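Local structure of sulfonate ABC transporter, periplasmic sulfonate-binding protein SsuA (Methylobacillus flagellatus, 3UIF) at residues T15-K20 and N247-E252; E239-E244 and Q268-L273. The protein probably captures sulfonates or related sulfate esters in the periplasm and hands them to an ABC importer. One frame throughout, in Å; residues are numbered along the deposited sequence. Where two conformers were deposited one is given.

Contact 1: T15-K20 and N247-E252; sequences TNVGGK and NKIYPE. With SO4 (sulfate ion), chain C.
Val17, at the tip of a two-residue beta hairpin, packs against Ile249 in the loop between helices 238-245 and 252-257. The hairpin closes through a type I' turn in which N of Val17 donates to O of Lys20, and N of Lys20 to O of Val17. Gly18 and Gly19 supply its centre, where both have positive phi, which costs glycine little. The closer-packed part of this surface contact is apolar: CG2 of Val17 meets CG1 of Ile249 at 3.7 Å, the two branched side chains crossing at about a right angle. With CG1 of Val17 anti to the backbone N (chi1 -174°), that methyl lies against the loop backbone, 3.8 Å from O of Lys248. Branched aliphatic residues suit this patch: a Val17 methyl and the CG1 methylene of Ile249 meet here, and neither needs a polar partner.

Lys20 and Lys248 lie looser, toward solvent, touching only through alkyl chains, CD of Lys20 to CE of Lys248 at 4.3 Å. Their NZ atoms are 5.0 Å apart, a pairing of like charges that is probably mildly unfavourable; NZ of Lys248 donates to O of Glu244. After the N-cap Pro251, N of Glu252 donates to O2 of a sulfate at 2.9 Å, with N of Ser253 its second donor. An Asx turn shapes the loop: N of Ile249 donates to OD1 of Asn247 at 3.2 Å, in the carbonyl plane.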
loop_
_atom_site.group_PDB
_atom_site.type_symbol
_atom_site.label_atom_id
_atom_site.label_comp_id
_atom_site.label_asym_id
_atom_site.label_seq_id
_atom_site.Cartn_x
_atom_site.Cartn_y
_atom_site.Cartn_z
ATOM N N THR A 15 0.529 4.338 -14.121
ATOM C CA THR A 15 1.679 3.927 -14.927
ATOM C C THR A 15 1.184 3.384 -16.268
ATOM O O THR A 15 0.326 2.495 -16.294
ATOM C CB THR A 15 2.518 2.818 -14.225
ATOM O OG1 THR A 15 2.668 3.109 -12.826
ATOM C CG2 THR A 15 3.905 2.674 -14.865
ATOM N N ASN A 16 1.724 3.895 -17.375
ATOM C CA ASN A 16 1.464 3.280 -18.683
ATOM C C ASN A 16 2.412 2.123 -19.016
ATOM O O ASN A 16 3.637 2.312 -19.084
ATOM C CB ASN A 16 1.470 4.315 -19.808
ATOM C CG ASN A 16 0.543 5.475 -19.524
ATOM O OD1 ASN A 16 -0.364 5.378 -18.680
ATOM N ND2 ASN A 16 0.771 6.585 -20.212
ATOM N N VAL A 17 1.821 0.938 -19.219
ATOM C CA VAL A 17 2.547 -0.284 -19.598
ATOM C C VAL A 17 1.957 -0.891 -20.870
ATOM O O VAL A 17 0.815 -1.359 -20.869
ATOM C CB VAL A 17 2.495 -1.368 -18.489
ATOM C CG1 VAL A 17 3.395 -2.554 -18.862
ATOM C CG2 VAL A 17 2.855 -0.778 -17.123
ATOM N N GLY A 18 2.736 -0.894 -21.942
ATOM C CA GLY A 18 2.279 -1.445 -23.213
ATOM C C GLY A 18 0.887 -0.992 -23.619
ATOM O O GLY A 18 -0.012 -1.821 -23.804
ATOM N N GLY A 19 0.715 0.326 -23.741
ATOM C CA GLY A 19 -0.528 0.932 -24.229
ATOM C C GLY A 19 -1.656 1.052 -23.217
ATOM O O GLY A 19 -2.677 1.667 -23.504
ATOM N N LYS A 20 -1.489 0.456 -22.039
ATOM C CA LYS A 20 -2.521 0.514 -20.992
ATOM C C LYS A 20 -2.072 1.347 -19.769
ATOM O O LYS A 20 -0.936 1.832 -19.733
ATOM C CB LYS A 20 -2.987 -0.904 -20.609
ATOM C CG LYS A 20 -3.857 -1.575 -21.679
ATOM C CD LYS A 20 -4.131 -3.040 -21.344
ATOM C CE LYS A 20 -4.959 -3.741 -22.415
ATOM N NZ LYS A 20 -5.242 -5.154 -22.019
ATOM N N ASN A 247 -0.909 -5.570 -11.093
ATOM C CA ASN A 247 0.221 -4.819 -11.596
ATOM C C ASN A 247 0.747 -5.427 -12.889
ATOM O O ASN A 247 1.436 -6.451 -12.870
ATOM C CB ASN A 247 1.297 -4.794 -10.536
ATOM C CG ASN A 247 2.343 -3.748 -10.791
ATOM O OD1 ASN A 247 2.707 -3.474 -11.940
ATOM N ND2 ASN A 247 2.868 -3.177 -9.712
ATOM N N LYS A 248 0.426 -4.792 -14.012
ATOM C CA LYS A 248 0.785 -5.334 -15.324
ATOM C C LYS A 248 2.253 -5.182 -15.721
ATOM O O LYS A 248 2.639 -5.652 -16.796
ATOM C CB LYS A 248 -0.085 -4.735 -16.434
ATOM C CG LYS A 248 -1.580 -4.794 -16.187
ATOM C CD LYS A 248 -2.300 -4.400 -17.464
ATOM C CE LYS A 248 -3.787 -4.176 -17.240
ATOM N NZ LYS A 248 -4.551 -5.447 -17.066
ATOM N N ILE A 249 3.071 -4.523 -14.899
ATOM C CA ILE A 249 4.517 -4.476 -15.179
ATOM C C ILE A 249 5.071 -5.891 -15.046
ATOM O O ILE A 249 6.112 -6.227 -15.634
ATOM C CB ILE A 249 5.306 -3.568 -14.214
ATOM C CG1 ILE A 249 4.809 -2.129 -14.271
ATOM C CG2 ILE A 249 6.797 -3.607 -14.547
ATOM C CD1 ILE A 249 5.480 -1.223 -13.253
ATOM N N TYR A 250 4.343 -6.703 -14.281
ATOM C CA TYR A 250 4.767 -8.034 -13.902
ATOM C C TYR A 250 3.811 -9.088 -14.412
ATOM O O TYR A 250 2.609 -8.828 -14.498
ATOM C CB TYR A 250 4.864 -8.117 -12.384
ATOM C CG TYR A 250 5.872 -7.154 -11.842
ATOM C CD1 TYR A 250 7.227 -7.378 -12.036
ATOM C CD2 TYR A 250 5.477 -5.991 -11.168
ATOM C CE1 TYR A 250 8.168 -6.478 -11.575
ATOM C CE2 TYR A 250 6.420 -5.087 -10.698
ATOM C CZ TYR A 250 7.762 -5.347 -10.903
ATOM O OH TYR A 250 8.730 -4.489 -10.444
ATOM N N PRO A 251 4.336 -10.287 -14.739
ATOM C CA PRO A 251 3.489 -11.394 -15.185
ATOM C C PRO A 251 2.392 -11.724 -14.185
ATOM O O PRO A 251 2.541 -11.508 -12.971
ATOM C CB PRO A 251 4.468 -12.572 -15.285
ATOM C CG PRO A 251 5.795 -11.947 -15.514
ATOM C CD PRO A 251 5.765 -10.663 -14.734
ATOM N N GLU A 252 1.290 -12.243 -14.705
ATOM C CA GLU A 252 0.182 -12.709 -13.859
ATOM C C GLU A 252 0.625 -13.667 -12.727
ATOM O O GLU A 252 0.167 -13.533 -11.608
ATOM C CB GLU A 252 -0.925 -13.321 -14.729
ATOM C CG GLU A 252 -1.727 -12.256 -15.479
ATOM C CD GLU A 252 -2.637 -12.811 -16.559
ATOM O OE1 GLU A 252 -3.003 -12.021 -17.456
ATOM O OE2 GLU A 252 -2.996 -14.019 -16.524
HETATM S S SO4 C . 2.145 -14.995 -17.239
HETATM O O1 SO4 C . 1.434 -15.801 -18.245
HETATM O O2 SO4 C . 1.686 -13.585 -17.281
HETATM O O3 SO4 C . 1.837 -15.598 -15.923
HETATM O O4 SO4 C . 3.601 -15.038 -17.497
#

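Contact 2: E239-E244 and Q268-L273; sequences ETYIRE and QRWSPL
The 2.7 Å hydrogen bond from N of Glu244 to O of Thr240 belongs to the helical turn that carries Tyr241, whose ring receives the indole of Trp270. The contact is a T-shaped stack: the six-membered ring of Trp270 turns its edge to the face of Tyr241, with planes at 87° and centroids 5.2 Å apart. CZ2 of Trp270 stands over the phenol face, displaced toward the rim, while CH2 reaches CE1 of Tyr241 at 3.7 Å. Tyr241 gets there with CG anti to its own N (chi1 169°), which carries the ring out from the helix toward the 268-270 segment of 3-10 helix. Long flat side chains suit this place because the nearest CA atoms, those of Tyr241 and Trp270, are 11.9 Å apart, and the two rings must bridge the whole interval. Val232 of helix 215-233 touches each of them. An alanine in place of Tyr241 would remove the face on which the indole edge rests and would probably open a gap beside Trp270, letting that ring shift. Behind the tryptophan, Arg269 is held by salt bridges to Asp262 and Glu258. Tyr241, Trp266 and Trp270 form an aromatic cluster in which Trp270 makes edge-to-face pairs with both others, joining helix 238-245 to the segment before helix 276-291 in what is probably, judging by the family, a type 2 periplasmic binding protein fold.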
loop_
_atom_site.group_PDB
_atom_site.type_symbol
_atom_site.label_atom_id
_atom_site.label_comp_id
_atom_site.label_asym_id
_atom_site.label_seq_id
_atom_site.Cartn_x
_atom_site.Cartn_y
_atom_site.Cartn_z
ATOM N N GLU A 239 -9.316 -14.347 -9.570
ATOM C CA GLU A 239 -8.718 -14.506 -10.895
ATOM C C GLU A 239 -8.975 -13.314 -11.824
ATOM O O GLU A 239 -8.076 -12.899 -12.564
ATOM C CB GLU A 239 -9.160 -15.815 -11.550
ATOM C CG GLU A 239 -8.176 -16.947 -11.316
ATOM C CD GLU A 239 -6.729 -16.562 -11.665
ATOM O OE1 GLU A 239 -5.935 -16.356 -10.710
ATOM O OE2 GLU A 239 -6.379 -16.461 -12.881
ATOM N N THR A 240 -10.191 -12.768 -11.787
ATOM C CA THR A 240 -10.489 -11.551 -12.539
ATOM C C THR A 240 -9.574 -10.393 -12.117
ATOM O O THR A 240 -8.966 -9.751 -12.978
ATOM C CB THR A 240 -11.981 -11.157 -12.462
ATOM O OG1 THR A 240 -12.777 -12.244 -12.946
ATOM C CG2 THR A 240 -12.256 -9.969 -13.342
ATOM N N TYR A 241 -9.452 -10.150 -10.808
ATOM C CA TYR A 241 -8.513 -9.149 -10.324
ATOM C C TYR A 241 -7.100 -9.378 -10.882
ATOM O O TYR A 241 -6.514 -8.468 -11.465
ATOM C CB TYR A 241 -8.483 -9.058 -8.794
ATOM C CG TYR A 241 -7.323 -8.218 -8.306
ATOM C CD1 TYR A 241 -7.371 -6.814 -8.360
ATOM C CD2 TYR A 241 -6.146 -8.829 -7.849
ATOM C CE1 TYR A 241 -6.287 -6.045 -7.948
ATOM C CE2 TYR A 241 -5.061 -8.076 -7.443
ATOM C CZ TYR A 241 -5.134 -6.691 -7.489
ATOM O OH TYR A 241 -4.050 -5.969 -7.071
ATOM N N ILE A 242 -6.574 -10.590 -10.726
ATOM C CA ILE A 242 -5.232 -10.925 -11.201
ATOM C C ILE A 242 -5.030 -10.607 -12.695
ATOM O O ILE A 242 -3.996 -10.056 -13.099
ATOM C CB ILE A 242 -4.876 -12.422 -10.937
ATOM C CG1 ILE A 242 -4.892 -12.770 -9.437
ATOM C CG2 ILE A 242 -3.532 -12.790 -11.561
ATOM C CD1 ILE A 242 -4.060 -11.869 -8.551
ATOM N N ARG A 243 -6.028 -10.955 -13.497
ATOM C CA ARG A 243 -5.916 -10.783 -14.934
ATOM C C ARG A 243 -6.236 -9.354 -15.386
ATOM O O ARG A 243 -5.628 -8.869 -16.337
ATOM C CB ARG A 243 -6.765 -11.823 -15.673
ATOM C CG ARG A 243 -6.334 -13.255 -15.390
ATOM C CD ARG A 243 -7.225 -14.262 -16.096
ATOM N NE ARG A 243 -6.946 -15.637 -15.690
ATOM C CZ ARG A 243 -6.164 -16.469 -16.366
ATOM N NH1 ARG A 243 -5.576 -16.068 -17.487
ATOM N NH2 ARG A 243 -5.972 -17.704 -15.924
ATOM N N GLU A 244 -7.154 -8.669 -14.702
ATOM C CA GLU A 244 -7.556 -7.340 -15.175
ATOM C C GLU A 244 -6.964 -6.170 -14.418
ATOM O O GLU A 244 -6.602 -5.178 -15.038
ATOM C CB GLU A 244 -9.078 -7.151 -15.195
ATOM C CG GLU A 244 -9.889 -8.341 -15.651
ATOM C CD GLU A 244 -9.762 -8.602 -17.123
ATOM O OE1 GLU A 244 -9.385 -9.746 -17.482
ATOM O OE2 GLU A 244 -10.047 -7.666 -17.914
ATOM N N GLN A 268 -9.294 -10.949 3.423
ATOM C CA GLN A 268 -8.661 -10.128 4.449
ATOM C C GLN A 268 -7.641 -9.112 3.901
ATOM O O GLN A 268 -7.431 -8.052 4.497
ATOM C CB GLN A 268 -8.044 -11.014 5.537
ATOM C CG GLN A 268 -9.058 -11.730 6.412
ATOM C CD GLN A 268 -9.898 -10.769 7.247
ATOM O OE1 GLN A 268 -11.111 -10.622 7.025
ATOM N NE2 GLN A 268 -9.260 -10.102 8.202
ATOM N N ARG A 269 -7.044 -9.412 2.752
ATOM C CA ARG A 269 -6.127 -8.483 2.103
ATOM C C ARG A 269 -6.807 -7.168 1.699
ATOM O O ARG A 269 -6.135 -6.162 1.467
ATOM C CB ARG A 269 -5.450 -9.134 0.893
ATOM C CG ARG A 269 -4.476 -10.261 1.229
ATOM C CD ARG A 269 -3.210 -9.807 1.941
ATOM N NE ARG A 269 -2.424 -8.895 1.116
ATOM C CZ ARG A 269 -1.487 -9.258 0.234
ATOM N NH1 ARG A 269 -1.181 -10.537 0.038
ATOM N NH2 ARG A 269 -0.843 -8.328 -0.448
ATOM N N TRP A 270 -8.134 -7.191 1.634
ATOM C CA TRP A 270 -8.918 -6.075 1.160
ATOM C C TRP A 270 -9.631 -5.375 2.284
ATOM O O TRP A 270 -10.423 -4.469 2.053
ATOM C CB TRP A 270 -9.919 -6.580 0.118
ATOM C CG TRP A 270 -9.272 -6.992 -1.190
ATOM C CD1 TRP A 270 -8.834 -8.261 -1.564
ATOM C CD2 TRP A 270 -8.953 -6.135 -2.336
ATOM N NE1 TRP A 270 -8.287 -8.252 -2.815
ATOM C CE2 TRP A 270 -8.319 -7.014 -3.341
ATOM C CE3 TRP A 270 -9.118 -4.775 -2.629
ATOM C CZ2 TRP A 270 -7.883 -6.528 -4.579
ATOM C CZ3 TRP A 270 -8.676 -4.308 -3.876
ATOM C CH2 TRP A 270 -8.077 -5.164 -4.827
ATOM N N SER A 271 -9.346 -5.779 3.519
ATOM C CA SER A 271 -10.071 -5.297 4.686
ATOM C C SER A 271 -9.972 -3.784 4.890
ATOM O O SER A 271 -8.896 -3.210 4.817
ATOM C CB SER A 271 -9.615 -6.041 5.941
ATOM O OG SER A 271 -10.225 -5.510 7.099
ATOM N N PRO A 272 -11.112 -3.135 5.135
ATOM C CA PRO A 272 -11.158 -1.699 5.399
ATOM C C PRO A 272 -11.241 -1.377 6.887
ATOM O O PRO A 272 -11.423 -0.226 7.272
ATOM C CB PRO A 272 -12.450 -1.283 4.705
ATOM C CG PRO A 272 -13.335 -2.488 4.862
ATOM C CD PRO A 272 -12.441 -3.685 4.812
ATOM N N LEU A 273 -11.116 -2.403 7.719
ATOM C CA LEU A 273 -11.251 -2.243 9.161
ATOM C C LEU A 273 -10.127 -1.421 9.775
ATOM O O LEU A 273 -8.953 -1.561 9.402
ATOM C CB LEU A 273 -11.339 -3.618 9.838
ATOM C CG LEU A 273 -12.534 -4.467 9.389
ATOM C CD1 LEU A 273 -12.622 -5.732 10.217
ATOM C CD2 LEU A 273 -13.844 -3.682 9.478
#

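In the fold
Helix 238-245 and the loop after it connect the two contacts, whose centres lie 17 Å apart. Their segments alternate along the chain: the helix faces inward at contact 2, and the loop that follows meets the hairpin at contact 1. Where they touch, O of Glu252 packs 3.8 Å from CG2 of Ile242. The centre of superficial contact 1 lies about 18 Å, and that of buried contact 2 about 12 Å, from the centre of the chain. Each lies near a small molecule probably brought in by the crystallisation liquor: the sulfate at the start of helix 252-257, and a glycerol about 4 Å from the side chain of Trp270. Neither by itself establishes the sulfonate-binding site.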